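Local atomic coordinates of dachshund (Homo sapiens, PDB entry 1L8R), a protein that acts as a transcription factor in organogenesis, its DACHbox-N domain forming a DNA-binding motif similar to that of forkhead/winged-helix proteins. Residues D11-K16 against D90-Y95; L27-Q32 against N81-I86. One frame throughout, in Å; residues are numbered along the deposited sequence.

Contact 1 of 2, residues D11-K16 against D90-Y95; sequences DLRGAK and DFETLY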
loop_
_atom_site.group_PDB
_atom_site.type_symbol
_atom_site.label_atom_id
_atom_site.label_comp_id
_atom_site.label_asym_id
_atom_site.label_seq_id
_atom_site.Cartn_x
_atom_site.Cartn_y
_atom_site.Cartn_z
ATOM N N ASP A 11 -1.636 7.436 -9.887
ATOM C CA ASP A 11 -2.574 6.520 -10.511
ATOM C C ASP A 11 -2.172 5.068 -10.324
ATOM O O ASP A 11 -0.999 4.710 -10.437
ATOM C CB ASP A 11 -2.701 6.814 -12.010
ATOM C CG ASP A 11 -3.857 6.060 -12.657
ATOM O OD1 ASP A 11 -5.021 6.479 -12.471
ATOM O OD2 ASP A 11 -3.605 5.042 -13.340
ATOM N N LEU A 12 -3.159 4.239 -10.016
ATOM C CA LEU A 12 -2.948 2.813 -9.851
ATOM C C LEU A 12 -4.141 2.126 -10.478
ATOM O O LEU A 12 -5.253 2.187 -9.950
ATOM C CB LEU A 12 -2.847 2.424 -8.373
ATOM C CG LEU A 12 -2.607 0.924 -8.152
ATOM C CD1 LEU A 12 -1.356 0.494 -8.910
ATOM C CD2 LEU A 12 -2.454 0.626 -6.667
ATOM N N ARG A 13 -3.912 1.488 -11.621
ATOM C CA ARG A 13 -4.975 0.780 -12.318
ATOM C C ARG A 13 -6.210 1.668 -12.506
ATOM O O ARG A 13 -7.338 1.232 -12.292
ATOM C CB ARG A 13 -5.349 -0.486 -11.539
ATOM C CG ARG A 13 -4.173 -1.411 -11.242
ATOM C CD ARG A 13 -4.608 -2.619 -10.410
ATOM N NE ARG A 13 -5.523 -3.501 -11.133
ATOM C CZ ARG A 13 -5.148 -4.409 -12.031
ATOM N NH1 ARG A 13 -3.865 -4.572 -12.326
ATOM N NH2 ARG A 13 -6.059 -5.156 -12.638
ATOM N N GLY A 14 -5.986 2.923 -12.884
ATOM C CA GLY A 14 -7.095 3.834 -13.118
ATOM C C GLY A 14 -7.660 4.544 -11.904
ATOM O O GLY A 14 -8.569 5.364 -12.024
ATOM N N ALA A 15 -7.130 4.237 -10.726
ATOM C CA ALA A 15 -7.609 4.873 -9.510
ATOM C C ALA A 15 -6.516 5.742 -8.908
ATOM O O ALA A 15 -5.347 5.648 -9.291
ATOM C CB ALA A 15 -8.052 3.819 -8.505
ATOM N N LYS A 16 -6.912 6.601 -7.978
ATOM C CA LYS A 16 -5.976 7.481 -7.296
ATOM C C LYS A 16 -5.667 6.876 -5.932
ATOM O O LYS A 16 -6.576 6.485 -5.199
ATOM C CB LYS A 16 -6.591 8.871 -7.121
ATOM C CG LYS A 16 -6.548 9.733 -8.375
ATOM C CD LYS A 16 -5.147 10.276 -8.611
ATOM C CE LYS A 16 -5.048 11.044 -9.922
ATOM N NZ LYS A 16 -5.185 10.147 -11.102
ATOM N N ASP A 90 5.466 -4.027 -7.305
ATOM C CA ASP A 90 5.281 -5.100 -6.338
ATOM C C ASP A 90 3.800 -5.345 -6.086
ATOM O O ASP A 90 3.380 -6.480 -5.825
ATOM C CB ASP A 90 6.004 -4.780 -5.023
ATOM C CG ASP A 90 7.501 -5.061 -5.095
ATOM O OD1 ASP A 90 7.937 -5.756 -6.037
ATOM O OD2 ASP A 90 8.245 -4.603 -4.204
ATOM N N PHE A 91 2.991 -4.294 -6.166
ATOM C CA PHE A 91 1.574 -4.496 -5.952
ATOM C C PHE A 91 1.032 -5.322 -7.116
ATOM O O PHE A 91 0.221 -6.216 -6.920
ATOM C CB PHE A 91 0.804 -3.183 -5.893
ATOM C CG PHE A 91 -0.662 -3.376 -5.652
ATOM C CD1 PHE A 91 -1.128 -3.738 -4.393
ATOM C CD2 PHE A 91 -1.572 -3.275 -6.697
ATOM C CE1 PHE A 91 -2.477 -4.006 -4.173
ATOM C CE2 PHE A 91 -2.921 -3.541 -6.491
ATOM C CZ PHE A 91 -3.376 -3.905 -5.227
ATOM N N GLU A 92 1.486 -5.016 -8.329
ATOM C CA GLU A 92 1.009 -5.757 -9.492
ATOM C C GLU A 92 1.420 -7.222 -9.381
ATOM O O GLU A 92 0.651 -8.114 -9.730
ATOM C CB GLU A 92 1.543 -5.144 -10.794
ATOM C CG GLU A 92 1.098 -3.700 -11.052
ATOM C CD GLU A 92 -0.417 -3.490 -10.981
ATOM O OE1 GLU A 92 -1.178 -4.479 -10.945
ATOM O OE2 GLU A 92 -0.851 -2.317 -10.970
ATOM N N THR A 93 2.629 -7.470 -8.887
ATOM C CA THR A 93 3.105 -8.835 -8.701
ATOM C C THR A 93 2.160 -9.509 -7.708
ATOM O O THR A 93 1.750 -10.653 -7.898
ATOM C CB THR A 93 4.540 -8.863 -8.136
ATOM O OG1 THR A 93 5.442 -8.277 -9.085
ATOM C CG2 THR A 93 4.981 -10.293 -7.852
ATOM N N LEU A 94 1.823 -8.790 -6.641
ATOM C CA LEU A 94 0.904 -9.312 -5.638
ATOM C C LEU A 94 -0.463 -9.543 -6.276
ATOM O O LEU A 94 -1.077 -10.593 -6.099
ATOM C CB LEU A 94 0.762 -8.322 -4.479
ATOM C CG LEU A 94 -0.406 -8.599 -3.533
ATOM C CD1 LEU A 94 -0.137 -9.893 -2.764
ATOM C CD2 LEU A 94 -0.589 -7.430 -2.584
ATOM N N TYR A 95 -0.932 -8.554 -7.028
ATOM C CA TYR A 95 -2.224 -8.653 -7.679
ATOM C C TYR A 95 -2.277 -9.854 -8.619
ATOM O O TYR A 95 -3.245 -10.612 -8.611
ATOM C CB TYR A 95 -2.533 -7.356 -8.436
ATOM C CG TYR A 95 -3.896 -7.358 -9.091
ATOM C CD1 TYR A 95 -4.081 -7.921 -10.352
ATOM C CD2 TYR A 95 -5.010 -6.838 -8.431
ATOM C CE1 TYR A 95 -5.341 -7.969 -10.937
ATOM C CE2 TYR A 95 -6.275 -6.879 -9.007
ATOM C CZ TYR A 95 -6.431 -7.449 -10.263
ATOM O OH TYR A 95 -7.678 -7.504 -10.839
#

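Contact 2 of 2, residues L27-Q32 against N81-I86; sequences LICLPQ and NRCKLI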
loop_
_atom_site.group_PDB
_atom_site.type_symbol
_atom_site.label_atom_id
_atom_site.label_comp_id
_atom_site.label_asym_id
_atom_site.label_seq_id
_atom_site.Cartn_x
_atom_site.Cartn_y
_atom_site.Cartn_z
ATOM N N LEU A 27 6.321 4.520 -3.476
ATOM C CA LEU A 27 5.534 3.463 -2.862
ATOM C C LEU A 27 4.108 3.926 -2.649
ATOM O O LEU A 27 3.860 5.111 -2.435
ATOM C CB LEU A 27 6.144 3.083 -1.518
ATOM C CG LEU A 27 7.641 2.791 -1.510
ATOM C CD1 LEU A 27 8.073 2.509 -0.075
ATOM C CD2 LEU A 27 7.965 1.614 -2.417
ATOM N N ILE A 28 3.164 2.996 -2.719
ATOM C CA ILE A 28 1.783 3.365 -2.494
ATOM C C ILE A 28 1.228 2.668 -1.258
ATOM O O ILE A 28 1.794 1.679 -0.758
ATOM C CB ILE A 28 0.886 3.081 -3.741
ATOM C CG1 ILE A 28 0.909 1.599 -4.111
ATOM C CG2 ILE A 28 1.395 3.909 -4.926
ATOM C CD1 ILE A 28 2.159 1.170 -4.817
ATOM N N CYS A 29 0.129 3.213 -0.758
ATOM C CA CYS A 29 -0.533 2.696 0.431
ATOM C C CYS A 29 -1.142 1.319 0.157
ATOM O O CYS A 29 -2.107 1.198 -0.597
ATOM C CB CYS A 29 -1.601 3.686 0.865
ATOM S SG CYS A 29 -2.579 3.136 2.241
ATOM N N LEU A 30 -0.569 0.287 0.763
ATOM C CA LEU A 30 -1.037 -1.083 0.554
ATOM C C LEU A 30 -2.497 -1.348 0.930
ATOM O O LEU A 30 -3.255 -1.897 0.122
ATOM C CB LEU A 30 -0.126 -2.069 1.288
ATOM C CG LEU A 30 -0.515 -3.552 1.195
ATOM C CD1 LEU A 30 -0.623 -3.970 -0.266
ATOM C CD2 LEU A 30 0.525 -4.392 1.926
ATOM N N PRO A 31 -2.917 -0.973 2.151
ATOM C CA PRO A 31 -4.315 -1.215 2.534
ATOM C C PRO A 31 -5.302 -0.542 1.591
ATOM O O PRO A 31 -6.369 -1.092 1.298
ATOM C CB PRO A 31 -4.393 -0.649 3.949
ATOM C CG PRO A 31 -3.014 -0.851 4.468
ATOM C CD PRO A 31 -2.152 -0.440 3.295
ATOM N N GLN A 32 -4.950 0.651 1.118
ATOM C CA GLN A 32 -5.818 1.385 0.205
ATOM C C GLN A 32 -5.930 0.651 -1.124
ATOM O O GLN A 32 -7.034 0.479 -1.645
ATOM C CB GLN A 32 -5.286 2.803 -0.025
ATOM C CG GLN A 32 -6.120 3.636 -0.992
ATOM C CD GLN A 32 -5.625 5.067 -1.090
ATOM O OE1 GLN A 32 -4.421 5.313 -1.107
ATOM N NE2 GLN A 32 -6.553 6.015 -1.170
ATOM N N ASN A 81 -3.632 2.424 13.186
ATOM C CA ASN A 81 -2.426 3.039 13.721
ATOM C C ASN A 81 -1.149 2.528 13.077
ATOM O O ASN A 81 -0.060 2.996 13.404
ATOM C CB ASN A 81 -2.358 2.829 15.234
ATOM C CG ASN A 81 -3.456 3.562 15.964
ATOM O OD1 ASN A 81 -3.590 4.781 15.835
ATOM N ND2 ASN A 81 -4.255 2.830 16.734
ATOM N N ARG A 82 -1.285 1.565 12.169
ATOM C CA ARG A 82 -0.137 0.994 11.463
ATOM C C ARG A 82 -0.466 0.884 9.976
ATOM O O ARG A 82 -1.616 0.636 9.607
ATOM C CB ARG A 82 0.193 -0.410 11.983
ATOM C CG ARG A 82 0.377 -0.528 13.483
ATOM C CD ARG A 82 0.757 -1.958 13.856
ATOM N NE ARG A 82 -0.191 -2.944 13.334
ATOM C CZ ARG A 82 -1.462 -3.048 13.715
ATOM N NH1 ARG A 82 -1.958 -2.228 14.633
ATOM N NH2 ARG A 82 -2.244 -3.975 13.174
ATOM N N CYS A 83 0.539 1.063 9.121
ATOM C CA CYS A 83 0.316 0.962 7.683
ATOM C C CYS A 83 1.589 0.605 6.946
ATOM O O CYS A 83 2.678 1.007 7.343
ATOM C CB CYS A 83 -0.222 2.279 7.122
ATOM S SG CYS A 83 -0.860 2.110 5.437
ATOM N N LYS A 84 1.444 -0.154 5.864
ATOM C CA LYS A 84 2.584 -0.553 5.055
ATOM C C LYS A 84 2.473 -0.025 3.636
ATOM O O LYS A 84 1.375 0.250 3.143
ATOM C CB LYS A 84 2.730 -2.072 5.064
ATOM C CG LYS A 84 3.258 -2.581 6.401
ATOM C CD LYS A 84 3.231 -4.086 6.499
ATOM C CE LYS A 84 3.812 -4.542 7.827
ATOM N NZ LYS A 84 3.620 -6.011 8.038
ATOM N N LEU A 85 3.631 0.125 2.996
ATOM C CA LEU A 85 3.726 0.653 1.644
ATOM C C LEU A 85 4.518 -0.291 0.743
ATOM O O LEU A 85 5.488 -0.903 1.178
ATOM C CB LEU A 85 4.469 1.995 1.670
ATOM C CG LEU A 85 4.024 3.120 2.610
ATOM C CD1 LEU A 85 5.019 4.277 2.511
ATOM C CD2 LEU A 85 2.615 3.590 2.248
ATOM N N ILE A 86 4.108 -0.419 -0.516
ATOM C CA ILE A 86 4.876 -1.235 -1.454
ATOM C C ILE A 86 4.854 -0.558 -2.820
ATOM O O ILE A 86 3.976 0.250 -3.094
ATOM C CB ILE A 86 4.364 -2.703 -1.581
ATOM C CG1 ILE A 86 2.916 -2.744 -2.057
ATOM C CG2 ILE A 86 4.567 -3.437 -0.252
ATOM C CD1 ILE A 86 2.480 -4.155 -2.474
#

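Contact 1 of 2, residues D11-K16 against D90-Y95
Glu-92 OE1 and Arg-13 NH1 form a salt bridge at 3.0 Å, whose hydrogen bond is weak (N-H...O angle 133°). Glu-92 folds at chi2 (-53°), which turns CD toward the arginine and sets the carboxylate at the edge of the guanidinium. Its other oxygen, OE2, rests against apolar carbon: Leu-12 CD1 and Arg-13 CG each lie 3.5 Å from it. One face of the same guanidinium is taken by Tyr-95. Arg-13 CZ stands 3.8 Å from the ring centroid and 16° off the ring normal, a cation-pi stack in which NH2 comes down on the CE1-CZ side of the ring, 3.3 Å from Tyr-95 CZ. An alanine in place of Tyr-95 removes the ring from this face and would probably leave the guanidinium freer to turn away from Glu-92. Deeper in, Leu-12 CD2 meets Phe-91 CD2 at 4.0 Å, the side chains crossing at about a right angle, with Ala-33 of helix 30-37 touching both. Leu-12 and Arg-13 begin the type I' turn of the hairpin 8-12/15-22, in which Gly-14 N bonds to Asp-11 OD2 as an Asx motif. Within the DACHbox-N domain, the hairpin turn thus meets helix 88-99 through a small apolar contact, bordered by an exposed arginine whose charge is likely to be balanced in part by Glu-92.

Contact 2 of 2, residues L27-Q32 against N81-I86
Strand 25-29 runs antiparallel to strand 84-87, their short segments at 136° and 4.5 Å at closest approach, with Ile-28 and Ile-86 forming the hydrogen-bonded pair and Cys-29 and Leu-85 the non-hydrogen-bonded one. Ile-86 N donates to Ile-28 O at 3.1 Å; the return bond, Ile-28 N to Ile-86 O, is less certain, because that oxygen is modelled too close to a neighbour. Just past the strand, Leu-30 N reaches Lys-84 O, also at 3.1 Å, so the pairing carries on into the first residue of helix 30-37. On one face of the sheet, Leu-27 and Leu-85 cross at about a right angle, with Leu-27 CB 3.8 Å from Leu-85 CB. Leu-85 CD2 lies against Cys-29 CA. On the other face, Ile-86 reaches the start of helix 30-37, its CD1 3.8 Å from Leu-30 CD1. That reach begins from CG1 set between the backbone N and the carbonyl carbon (chi1 60°).

At the Pro-31 end, the contact is made by sulfur. Cys-83 SG lies 3.6 Å from Pro-31 CD and 3.8 Å from Cys-29 SG, too far for a disulfide, so the two cysteines meet by packing. Cys-29 occupies the N-cap of helix 30-37, where its SG, anti to the backbone N, weakly accepts from Gln-32 N at 3.6 Å. In this domain, whose DNA-binding motif resembles that of forkhead/winged-helix proteins, backbone bonds join a central strand and the helix start to strand 84-87, with aliphatic side chains and cysteine sulfurs packed beside them in a largely buried seam.

Contact 2 is buried, close to the centre of the chain, and joins two neighbouring strands of the sheet; contact 1, some 12 Å away between centres, sets a hairpin tip against a helix and is only partly buried. The elements run on from one to the other: strand 15-22 is followed by strand 25-29, and strand 84-87 by helix 88-99. Phe-91 and Leu-94 of that helix both lie against Leu-30, and Phe-91 also packs on Ile-86, making one apolar interior. Chemistry follows depth, with main-chain hydrogen bonds and aliphatic packing within the sheet giving way at contact 1, beyond its buried leucine-phenylalanine contact, to a charged pair and an arginine stacked on tyrosine.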